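Local coordinates for protein histidine acid phosphatase (Bifidobacterium longum subsp. infantis, PDB 6RXD) that probably removes phosphate groups from inositol polyphosphates such as phytate, acting as a histidine acid phosphatase of the multiple inositol polyphosphate phosphatase type, at residues 37-45 with 392-403; 184-192 with 370-378. All coordinates share one frame; numbering follows the deposited sequence.

Overall arrangement
The two contacts, with centres about 11 Å apart, illustrate how a buried strand pair and a helix packed beside it share one charged centre. Contact 1 pairs strands 37-44 and 392-398 in the mixed sheet of the histidine phosphatase fold; contact 2 sets segment 184-192 against the start of helix 372-386, which leads into strand 391-398. Arg-396 NH2 of contact 1 meets Asp-377 OD2 of contact 2 at 3.0 Å in a salt bridge. The strands run into Arg-44 and His-45 and into His-399, residues of the family's RHG and HAE motifs and so probably of the active site. Beside it, the His-399 and Tyr-189 rings meet edge-to-face, and Thr-402 OG1 weakly hydrogen-bonds Leu-188 O at 3.3 Å.

Contact 1: residues 37-45 with 392-403; sequences IYTESMARH and VATFRFAHAETM
Glu-40 and Arg-396 meet on one face of a parallel strand pair. Arg-396 NH1 and NH2 both grip Glu-40 OE1 end-on, NH1 at 3.0 Å, with carboxylate and guanidinium planes 38° apart. NH1 also donates to Ser-41 O at 3.2 Å, while Arg-396 N reaches that oxygen from the opposite face of its carbonyl plane. Placing CG beside the backbone N (chi1 -55°) and extending to NE lets Arg-396 run back alongside Thr-394, whose CG2 lies against one face of the guanidinium, over its centre. A leucine in place of Arg-396 would probably leave Glu-40 and Asp-377 without their positive mate and take from Ser-41 O one of its two donors. The Tyr-38 hydroxyl meets Thr-394 OG1 at 2.7 Å, near the ring plane. Met-42, bent at chi2 and chi3, brings its CE to 3.6 Å from Met-403 CE. At the C-terminal end of the strands, Ala-400 CB lies over one face of the Arg-44 guanidinium, 3.5 Å from NE; NH1 is hydrogen-bonded to Ser-12 O, and a water bridges Arg-44 NE, His-45 NE2 and Ala-400 N. These RHG (Arg-44, His-45) and HAE (399-401) residues are consistent with the histidine acid phosphatase active site.

Contact 2: residues 184-192 with 370-378; sequences NPDTLYFHK and IAQPLLDDF
Ile-370 meets Phe-190 where the short helix 185-188 and the turn after it pack against residues 370-371 and the first turns of helix 372-386, one of the helices flanking the central sheet of the histidine phosphatase fold. Ile-370 O lies over one face of the phenyl ring, 3.2 Å from Phe-190 CD1. With CG1 set between its own backbone N and carbonyl carbon (chi1 58°), the isoleucine carries its CD1 round to the edge of that ring, in plane, and on to His-191 CB. Ala-371 follows over the ring face: its CA stands 3.8 Å from the centroid of the Phe-190 ring, 20° off the normal, a CH-pi contact, and its CB touches CZ. Pro-373 presents CB to Asp-186 O at 3.5 Å. Leu-374 then packs against both the short helix and Phe-190. Its CB rests 3.6 Å from Thr-187 O and against Phe-190 CE2, while CD1 packs on Leu-188 CD2 at 4.1 Å. Thr-187 O is thus buried under leucine carbons and has no polar partner in the model. One turn on, Asp-377 CB lies 4.0 Å from Thr-187 CG2, the two side chains crossing at about a right angle. The Asp-377 carboxylate, whose main partner is Arg-396, is also tied to the short helix through solvent: one water accepts from Thr-187 OG1 at 2.8 Å and donates to Asp-377 OD2 at 2.7 Å.

Contact 1: residues 37-45 with 392-403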
loop_
_atom_site.group_PDB
_atom_site.type_symbol
_atom_site.label_atom_id
_atom_site.label_comp_id
_atom_site.label_asym_id
_atom_site.label_seq_id
_atom_site.Cartn_x
_atom_site.Cartn_y
_atom_site.Cartn_z
ATOM N N ILE A 37 11.694 -21.997 12.841
ATOM C CA ILE A 37 11.042 -23.029 12.021
ATOM C C ILE A 37 10.233 -22.485 10.831
ATOM O O ILE A 37 9.911 -23.231 9.912
ATOM C CB ILE A 37 10.121 -23.946 12.843
ATOM C CG1 ILE A 37 9.034 -23.130 13.550
ATOM C CG2 ILE A 37 10.930 -24.762 13.855
ATOM C CD1 ILE A 37 7.856 -23.984 14.026
ATOM N N TYR A 38 9.883 -21.200 10.846
ATOM C CA TYR A 38 9.019 -20.673 9.796
ATOM C C TYR A 38 9.102 -19.159 9.751
ATOM O O TYR A 38 9.355 -18.517 10.771
ATOM C CB TYR A 38 7.565 -21.125 10.051
ATOM C CG TYR A 38 6.580 -20.715 8.975
ATOM C CD1 TYR A 38 6.585 -21.333 7.722
ATOM C CD2 TYR A 38 5.634 -19.721 9.215
ATOM C CE1 TYR A 38 5.680 -20.950 6.727
ATOM C CE2 TYR A 38 4.729 -19.341 8.239
ATOM C CZ TYR A 38 4.758 -19.945 7.003
ATOM O OH TYR A 38 3.847 -19.541 6.041
ATOM N N THR A 39 8.898 -18.583 8.573
ATOM C CA THR A 39 8.674 -17.141 8.498
ATOM C C THR A 39 7.654 -16.835 7.413
ATOM O O THR A 39 7.456 -17.641 6.511
ATOM C CB THR A 39 9.983 -16.370 8.249
ATOM O OG1 THR A 39 9.746 -14.960 8.392
ATOM C CG2 THR A 39 10.543 -16.661 6.849
ATOM N N GLU A 40 6.985 -15.688 7.491
ATOM C CA GLU A 40 6.010 -15.365 6.452
ATOM C C GLU A 40 5.767 -13.874 6.372
ATOM O O GLU A 40 6.109 -13.130 7.283
ATOM C CB GLU A 40 4.688 -16.088 6.693
ATOM C CG GLU A 40 4.021 -15.712 7.993
ATOM C CD GLU A 40 2.678 -16.365 8.150
ATOM O OE1 GLU A 40 1.979 -16.563 7.134
ATOM O OE2 GLU A 40 2.323 -16.702 9.300
ATOM N N SER A 41 5.167 -13.450 5.268
ATOM C CA SER A 41 5.008 -12.025 5.021
ATOM C C SER A 41 3.799 -11.733 4.162
ATOM O O SER A 41 3.299 -12.600 3.439
ATOM C CB SER A 41 6.245 -11.497 4.300
ATOM O OG SER A 41 6.252 -11.968 2.968
ATOM N N MET A 42 3.322 -10.498 4.240
ATOM C CA MET A 42 2.495 -9.967 3.166
ATOM C C MET A 42 2.958 -8.539 2.962
ATOM O O MET A 42 3.086 -7.773 3.923
ATOM C CB MET A 42 1.001 -10.015 3.510
ATOM C CG MET A 42 0.082 -9.560 2.362
ATOM S SD MET A 42 -0.118 -7.757 2.226
ATOM C CE MET A 42 -1.065 -7.396 3.715
ATOM N N ALA A 43 3.218 -8.187 1.711
ATOM C CA ALA A 43 3.695 -6.857 1.368
ATOM C C ALA A 43 2.863 -6.262 0.257
ATOM O O ALA A 43 2.477 -6.953 -0.690
ATOM C CB ALA A 43 5.166 -6.915 0.930
ATOM N N ARG A 44 2.585 -4.967 0.383
ATOM C CA ARG A 44 2.008 -4.192 -0.701
ATOM C C ARG A 44 3.043 -4.050 -1.813
ATOM O O ARG A 44 4.245 -4.097 -1.563
ATOM C CB ARG A 44 1.626 -2.812 -0.158
ATOM C CG ARG A 44 0.983 -1.883 -1.174
ATOM C CD ARG A 44 0.799 -0.489 -0.610
ATOM N NE ARG A 44 0.143 0.361 -1.595
ATOM C CZ ARG A 44 0.053 1.680 -1.499
ATOM N NH1 ARG A 44 0.608 2.315 -0.463
ATOM N NH2 ARG A 44 -0.565 2.360 -2.452
ATOM N N HIS A 45 2.576 -3.898 -3.045
ATOM C CA HIS A 45 3.483 -3.640 -4.166
ATOM C C HIS A 45 4.289 -2.366 -3.905
ATOM O O HIS A 45 3.926 -1.536 -3.065
ATOM C CB HIS A 45 2.668 -3.479 -5.449
ATOM C CG HIS A 45 1.735 -2.309 -5.407
ATOM N ND1 HIS A 45 2.163 -1.009 -5.569
ATOM C CD2 HIS A 45 0.400 -2.244 -5.186
ATOM C CE1 HIS A 45 1.131 -0.190 -5.453
ATOM N NE2 HIS A 45 0.050 -0.915 -5.222
ATOM N N VAL A 392 8.867 -23.635 4.532
ATOM C CA VAL A 392 9.478 -22.890 5.631
ATOM C C VAL A 392 9.183 -21.393 5.553
ATOM O O VAL A 392 9.459 -20.651 6.496
ATOM C CB VAL A 392 11.003 -23.098 5.692
ATOM C CG1 VAL A 392 11.330 -24.547 6.009
ATOM C CG2 VAL A 392 11.669 -22.667 4.385
ATOM N N ALA A 393 8.637 -20.951 4.428
ATOM C CA ALA A 393 8.288 -19.534 4.278
ATOM C C ALA A 393 7.199 -19.322 3.249
ATOM O O ALA A 393 7.147 -20.014 2.228
ATOM C CB ALA A 393 9.538 -18.707 3.906
ATOM N N THR A 394 6.327 -18.350 3.516
ATOM C CA THR A 394 5.332 -17.947 2.540
ATOM C C THR A 394 5.464 -16.446 2.392
ATOM O O THR A 394 5.248 -15.713 3.359
ATOM C CB THR A 394 3.912 -18.316 3.002
ATOM O OG1 THR A 394 3.860 -19.719 3.305
ATOM C CG2 THR A 394 2.900 -18.007 1.909
ATOM N N PHE A 395 5.864 -15.997 1.200
ATOM C CA PHE A 395 6.038 -14.571 0.917
ATOM C C PHE A 395 4.931 -14.118 -0.034
ATOM O O PHE A 395 4.838 -14.604 -1.168
ATOM C CB PHE A 395 7.410 -14.304 0.279
ATOM C CG PHE A 395 8.587 -14.657 1.162
ATOM C CD1 PHE A 395 8.665 -14.191 2.467
ATOM C CD2 PHE A 395 9.614 -15.451 0.675
ATOM C CE1 PHE A 395 9.763 -14.510 3.275
ATOM C CE2 PHE A 395 10.709 -15.779 1.470
ATOM C CZ PHE A 395 10.786 -15.304 2.773
ATOM N N ARG A 396 4.086 -13.198 0.431
ATOM C CA ARG A 396 2.884 -12.793 -0.304
ATOM C C ARG A 396 2.972 -11.335 -0.721
ATOM O O ARG A 396 3.505 -10.507 0.026
ATOM C CB ARG A 396 1.637 -12.939 0.580
ATOM C CG ARG A 396 1.400 -14.315 1.194
ATOM C CD ARG A 396 0.343 -14.184 2.267
ATOM N NE ARG A 396 0.050 -15.438 2.971
ATOM C CZ ARG A 396 0.694 -15.857 4.054
ATOM N NH1 ARG A 396 1.685 -15.136 4.563
ATOM N NH2 ARG A 396 0.344 -17.003 4.632
ATOM N N PHE A 397 2.416 -11.030 -1.896
ATOM C CA PHE A 397 2.500 -9.692 -2.486
ATOM C C PHE A 397 1.140 -9.234 -2.965
ATOM O O PHE A 397 0.459 -9.951 -3.691
ATOM C CB PHE A 397 3.529 -9.687 -3.623
ATOM C CG PHE A 397 4.893 -10.059 -3.148
ATOM C CD1 PHE A 397 5.780 -9.082 -2.728
ATOM C CD2 PHE A 397 5.245 -11.402 -3.001
ATOM C CE1 PHE A 397 7.020 -9.420 -2.224
ATOM C CE2 PHE A 397 6.482 -11.754 -2.494
ATOM C CZ PHE A 397 7.372 -10.770 -2.101
ATOM N N ALA A 398 0.733 -8.044 -2.529
ATOM C CA ALA A 398 -0.642 -7.611 -2.721
ATOM C C ALA A 398 -0.755 -6.089 -2.767
ATOM O O ALA A 398 0.056 -5.427 -3.406
ATOM C CB ALA A 398 -1.546 -8.212 -1.623
ATOM N N HIS A 399 -1.742 -5.537 -2.068
ATOM C CA HIS A 399 -2.190 -4.164 -2.325
ATOM C C HIS A 399 -2.512 -3.359 -1.080
ATOM O O HIS A 399 -2.647 -3.907 0.014
ATOM C CB HIS A 399 -3.441 -4.228 -3.209
ATOM C CG HIS A 399 -3.257 -5.094 -4.407
ATOM N ND1 HIS A 399 -2.826 -4.599 -5.617
ATOM C CD2 HIS A 399 -3.378 -6.436 -4.563
ATOM C CE1 HIS A 399 -2.701 -5.600 -6.475
ATOM N NE2 HIS A 399 -3.030 -6.721 -5.860
ATOM N N ALA A 400 -2.673 -2.050 -1.247
ATOM C CA ALA A 400 -3.134 -1.226 -0.133
ATOM C C ALA A 400 -4.493 -1.704 0.340
ATOM O O ALA A 400 -4.811 -1.633 1.532
ATOM C CB ALA A 400 -3.204 0.232 -0.546
ATOM N N GLU A 401 -5.300 -2.190 -0.601
ATOM C CA GLU A 401 -6.623 -2.703 -0.280
ATOM C C GLU A 401 -6.548 -3.989 0.529
ATOM O O GLU A 401 -7.552 -4.435 1.092
ATOM C CB GLU A 401 -7.428 -2.944 -1.566
ATOM C CG GLU A 401 -7.921 -1.666 -2.253
ATOM C CD GLU A 401 -6.821 -0.893 -2.985
ATOM O OE1 GLU A 401 -7.049 0.295 -3.283
ATOM O OE2 GLU A 401 -5.741 -1.459 -3.276
ATOM N N THR A 402 -5.364 -4.596 0.554
ATOM C CA THR A 402 -5.111 -5.770 1.388
ATOM C C THR A 402 -4.583 -5.331 2.745
ATOM O O THR A 402 -5.030 -5.811 3.786
ATOM C CB THR A 402 -4.092 -6.695 0.699
ATOM O OG1 THR A 402 -4.437 -6.808 -0.686
ATOM C CG2 THR A 402 -4.086 -8.084 1.315
ATOM N N MET A 403 -3.614 -4.421 2.730
ATOM C CA MET A 403 -2.952 -3.992 3.960
ATOM C C MET A 403 -3.846 -3.183 4.906
ATOM O O MET A 403 -3.818 -3.405 6.114
ATOM C CB MET A 403 -1.672 -3.201 3.637
ATOM C CG MET A 403 -0.909 -2.745 4.885
ATOM S SD MET A 403 -0.322 -4.121 5.920
ATOM C CE MET A 403 1.024 -4.747 4.919
HETATM O O HOH W 1 5.998 -10.267 1.088
HETATM O O HOH W 2 -1.996 -0.658 -3.559
#

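Contact 2: residues 184-192 with 370-378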
loop_
_atom_site.group_PDB
_atom_site.type_symbol
_atom_site.label_atom_id
_atom_site.label_comp_id
_atom_site.label_asym_id
_atom_site.label_seq_id
_atom_site.Cartn_x
_atom_site.Cartn_y
_atom_site.Cartn_z
ATOM N N ASN A 184 -3.229 -16.232 -5.426
ATOM C CA ASN A 184 -4.132 -16.495 -4.305
ATOM C C ASN A 184 -5.010 -15.285 -4.010
ATOM O O ASN A 184 -4.814 -14.591 -3.011
ATOM C CB ASN A 184 -3.341 -16.883 -3.048
ATOM C CG ASN A 184 -4.197 -17.582 -2.013
ATOM O OD1 ASN A 184 -5.430 -17.503 -2.048
ATOM N ND2 ASN A 184 -3.549 -18.267 -1.079
ATOM N N PRO A 185 -6.002 -15.033 -4.871
ATOM C CA PRO A 185 -6.796 -13.818 -4.678
ATOM C C PRO A 185 -7.797 -13.932 -3.523
ATOM O O PRO A 185 -8.388 -12.915 -3.161
ATOM C CB PRO A 185 -7.524 -13.671 -6.023
ATOM C CG PRO A 185 -7.595 -15.055 -6.566
ATOM C CD PRO A 185 -6.311 -15.702 -6.147
ATOM N N ASP A 186 -7.981 -15.121 -2.948
ATOM C CA ASP A 186 -8.855 -15.241 -1.787
ATOM C C ASP A 186 -8.199 -14.629 -0.562
ATOM O O ASP A 186 -8.875 -14.120 0.328
ATOM C CB ASP A 186 -9.202 -16.702 -1.492
ATOM C CG ASP A 186 -10.085 -17.318 -2.557
ATOM O OD1 ASP A 186 -10.587 -16.566 -3.416
ATOM O OD2 ASP A 186 -10.284 -18.553 -2.519
ATOM N N THR A 187 -6.877 -14.672 -0.518
ATOM C CA THR A 187 -6.183 -14.085 0.631
ATOM C C THR A 187 -5.511 -12.763 0.294
ATOM O O THR A 187 -5.164 -12.009 1.194
ATOM C CB THR A 187 -5.119 -15.028 1.213
ATOM O OG1 THR A 187 -4.092 -15.237 0.243
ATOM C CG2 THR A 187 -5.725 -16.375 1.619
ATOM N N LEU A 188 -5.318 -12.484 -0.993
ATOM C CA LEU A 188 -4.600 -11.282 -1.392
ATOM C C LEU A 188 -5.411 -10.337 -2.283
ATOM O O LEU A 188 -4.894 -9.324 -2.751
ATOM C CB LEU A 188 -3.285 -11.657 -2.083
ATOM C CG LEU A 188 -2.364 -12.582 -1.267
ATOM C CD1 LEU A 188 -1.180 -13.044 -2.114
ATOM C CD2 LEU A 188 -1.860 -11.875 -0.012
ATOM N N TYR A 189 -6.675 -10.671 -2.510
ATOM C CA TYR A 189 -7.574 -9.779 -3.239
ATOM C C TYR A 189 -8.999 -10.039 -2.761
ATOM O O TYR A 189 -9.925 -10.182 -3.560
ATOM C CB TYR A 189 -7.455 -10.020 -4.745
ATOM C CG TYR A 189 -7.602 -8.782 -5.606
ATOM C CD1 TYR A 189 -8.780 -8.534 -6.312
ATOM C CD2 TYR A 189 -6.558 -7.876 -5.737
ATOM C CE1 TYR A 189 -8.907 -7.413 -7.116
ATOM C CE2 TYR A 189 -6.676 -6.746 -6.541
ATOM C CZ TYR A 189 -7.850 -6.530 -7.230
ATOM O OH TYR A 189 -7.971 -5.412 -8.019
ATOM N N PHE A 190 -9.162 -10.092 -1.439
ATOM C CA PHE A 190 -10.431 -10.479 -0.826
ATOM C C PHE A 190 -11.492 -9.393 -0.901
ATOM O O PHE A 190 -12.643 -9.619 -0.524
ATOM C CB PHE A 190 -10.216 -10.892 0.644
ATOM C CG PHE A 190 -9.274 -9.988 1.405
ATOM C CD1 PHE A 190 -9.644 -8.682 1.746
ATOM C CD2 PHE A 190 -8.023 -10.448 1.782
ATOM C CE1 PHE A 190 -8.763 -7.845 2.442
ATOM C CE2 PHE A 190 -7.139 -9.620 2.474
ATOM C CZ PHE A 190 -7.514 -8.320 2.805
ATOM N N HIS A 191 -11.111 -8.220 -1.397
ATOM C CA HIS A 191 -11.984 -7.051 -1.350
ATOM C C HIS A 191 -12.875 -6.941 -2.589
ATOM O O HIS A 191 -13.764 -6.097 -2.645
ATOM C CB HIS A 191 -11.153 -5.775 -1.158
ATOM C CG HIS A 191 -10.154 -5.541 -2.251
ATOM N ND1 HIS A 191 -9.040 -6.332 -2.423
ATOM C CD2 HIS A 191 -10.132 -4.623 -3.245
ATOM C CE1 HIS A 191 -8.358 -5.895 -3.476
ATOM N NE2 HIS A 191 -9.002 -4.864 -3.991
ATOM N N LYS A 192 -12.640 -7.801 -3.576
ATOM C CA LYS A 192 -13.418 -7.749 -4.824
ATOM C C LYS A 192 -13.791 -9.119 -5.316
ATOM O O LYS A 192 -13.055 -10.082 -5.111
ATOM C CB LYS A 192 -12.631 -7.039 -5.926
ATOM C CG LYS A 192 -12.672 -5.534 -5.829
ATOM C CD LYS A 192 -11.894 -4.890 -6.956
ATOM C CE LYS A 192 -11.966 -3.375 -6.861
ATOM N NZ LYS A 192 -10.896 -2.727 -7.670
ATOM N N ILE A 370 -13.101 -8.164 6.237
ATOM C CA ILE A 370 -12.783 -8.817 4.973
ATOM C C ILE A 370 -11.375 -9.406 4.955
ATOM O O ILE A 370 -11.079 -10.279 4.141
ATOM C CB ILE A 370 -12.951 -7.854 3.776
ATOM C CG1 ILE A 370 -12.061 -6.621 3.920
ATOM C CG2 ILE A 370 -14.409 -7.433 3.641
ATOM C CD1 ILE A 370 -11.897 -5.847 2.596
ATOM N N ALA A 371 -10.503 -8.930 5.845
ATOM C CA ALA A 371 -9.119 -9.410 5.850
ATOM C C ALA A 371 -8.982 -10.743 6.589
ATOM O O ALA A 371 -7.893 -11.305 6.663
ATOM C CB ALA A 371 -8.173 -8.361 6.446
ATOM N N GLN A 372 -10.083 -11.244 7.140
ATOM C CA GLN A 372 -10.036 -12.504 7.883
ATOM C C GLN A 372 -9.406 -13.692 7.128
ATOM O O GLN A 372 -8.644 -14.445 7.728
ATOM C CB GLN A 372 -11.416 -12.875 8.429
ATOM C CG GLN A 372 -11.386 -13.987 9.485
ATOM C CD GLN A 372 -10.647 -13.570 10.742
ATOM O OE1 GLN A 372 -10.873 -12.484 11.280
ATOM N NE2 GLN A 372 -9.736 -14.420 11.204
ATOM N N PRO A 373 -9.692 -13.852 5.817
ATOM C CA PRO A 373 -9.050 -14.972 5.114
ATOM C C PRO A 373 -7.527 -14.890 5.140
ATOM O O PRO A 373 -6.869 -15.937 5.125
ATOM C CB PRO A 373 -9.533 -14.810 3.668
ATOM C CG PRO A 373 -10.814 -14.057 3.772
ATOM C CD PRO A 373 -10.737 -13.205 4.996
ATOM N N LEU A 374 -6.972 -13.679 5.144
ATOM C CA LEU A 374 -5.519 -13.526 5.173
ATOM C C LEU A 374 -4.975 -13.836 6.563
ATOM O O LEU A 374 -3.969 -14.544 6.711
ATOM C CB LEU A 374 -5.109 -12.115 4.749
ATOM C CG LEU A 374 -3.599 -11.853 4.781
ATOM C CD1 LEU A 374 -2.843 -12.839 3.894
ATOM C CD2 LEU A 374 -3.332 -10.416 4.344
ATOM N N LEU A 375 -5.641 -13.317 7.588
ATOM C CA LEU A 375 -5.268 -13.636 8.964
ATOM C C LEU A 375 -5.411 -15.141 9.212
ATOM O O LEU A 375 -4.540 -15.754 9.828
ATOM C CB LEU A 375 -6.109 -12.832 9.960
ATOM C CG LEU A 375 -5.835 -13.116 11.443
ATOM C CD1 LEU A 375 -4.341 -13.004 11.758
ATOM C CD2 LEU A 375 -6.638 -12.140 12.293
ATOM N N ASP A 376 -6.490 -15.740 8.710
ATOM C CA ASP A 376 -6.638 -17.195 8.777
ATOM C C ASP A 376 -5.433 -17.888 8.148
ATOM O O ASP A 376 -4.903 -18.846 8.707
ATOM C CB ASP A 376 -7.907 -17.672 8.051
ATOM C CG ASP A 376 -9.186 -17.362 8.812
ATOM O OD1 ASP A 376 -9.119 -16.989 10.004
ATOM O OD2 ASP A 376 -10.271 -17.516 8.205
ATOM N N ASP A 377 -4.995 -17.417 6.987
ATOM C CA ASP A 377 -3.888 -18.080 6.303
ATOM C C ASP A 377 -2.551 -17.843 7.000
ATOM O O ASP A 377 -1.663 -18.705 6.958
ATOM C CB ASP A 377 -3.780 -17.635 4.841
ATOM C CG ASP A 377 -3.053 -18.654 3.991
ATOM O OD1 ASP A 377 -3.522 -19.811 3.941
ATOM O OD2 ASP A 377 -2.002 -18.319 3.399
ATOM N N PHE A 378 -2.404 -16.681 7.630
ATOM C CA PHE A 378 -1.191 -16.395 8.406
ATOM C C PHE A 378 -1.028 -17.448 9.495
ATOM O O PHE A 378 0.080 -17.908 9.773
ATOM C CB PHE A 378 -1.221 -14.982 9.013
ATOM C CG PHE A 378 -0.352 -13.984 8.286
ATOM C CD1 PHE A 378 0.759 -13.421 8.917
ATOM C CD2 PHE A 378 -0.634 -13.617 6.978
ATOM C CE1 PHE A 378 1.570 -12.498 8.260
ATOM C CE2 PHE A 378 0.173 -12.688 6.305
ATOM C CZ PHE A 378 1.275 -12.134 6.950
HETATM O O HOH W 3 -4.615 -19.958 1.203
HETATM O O HOH W 4 -1.940 -16.576 1.356
#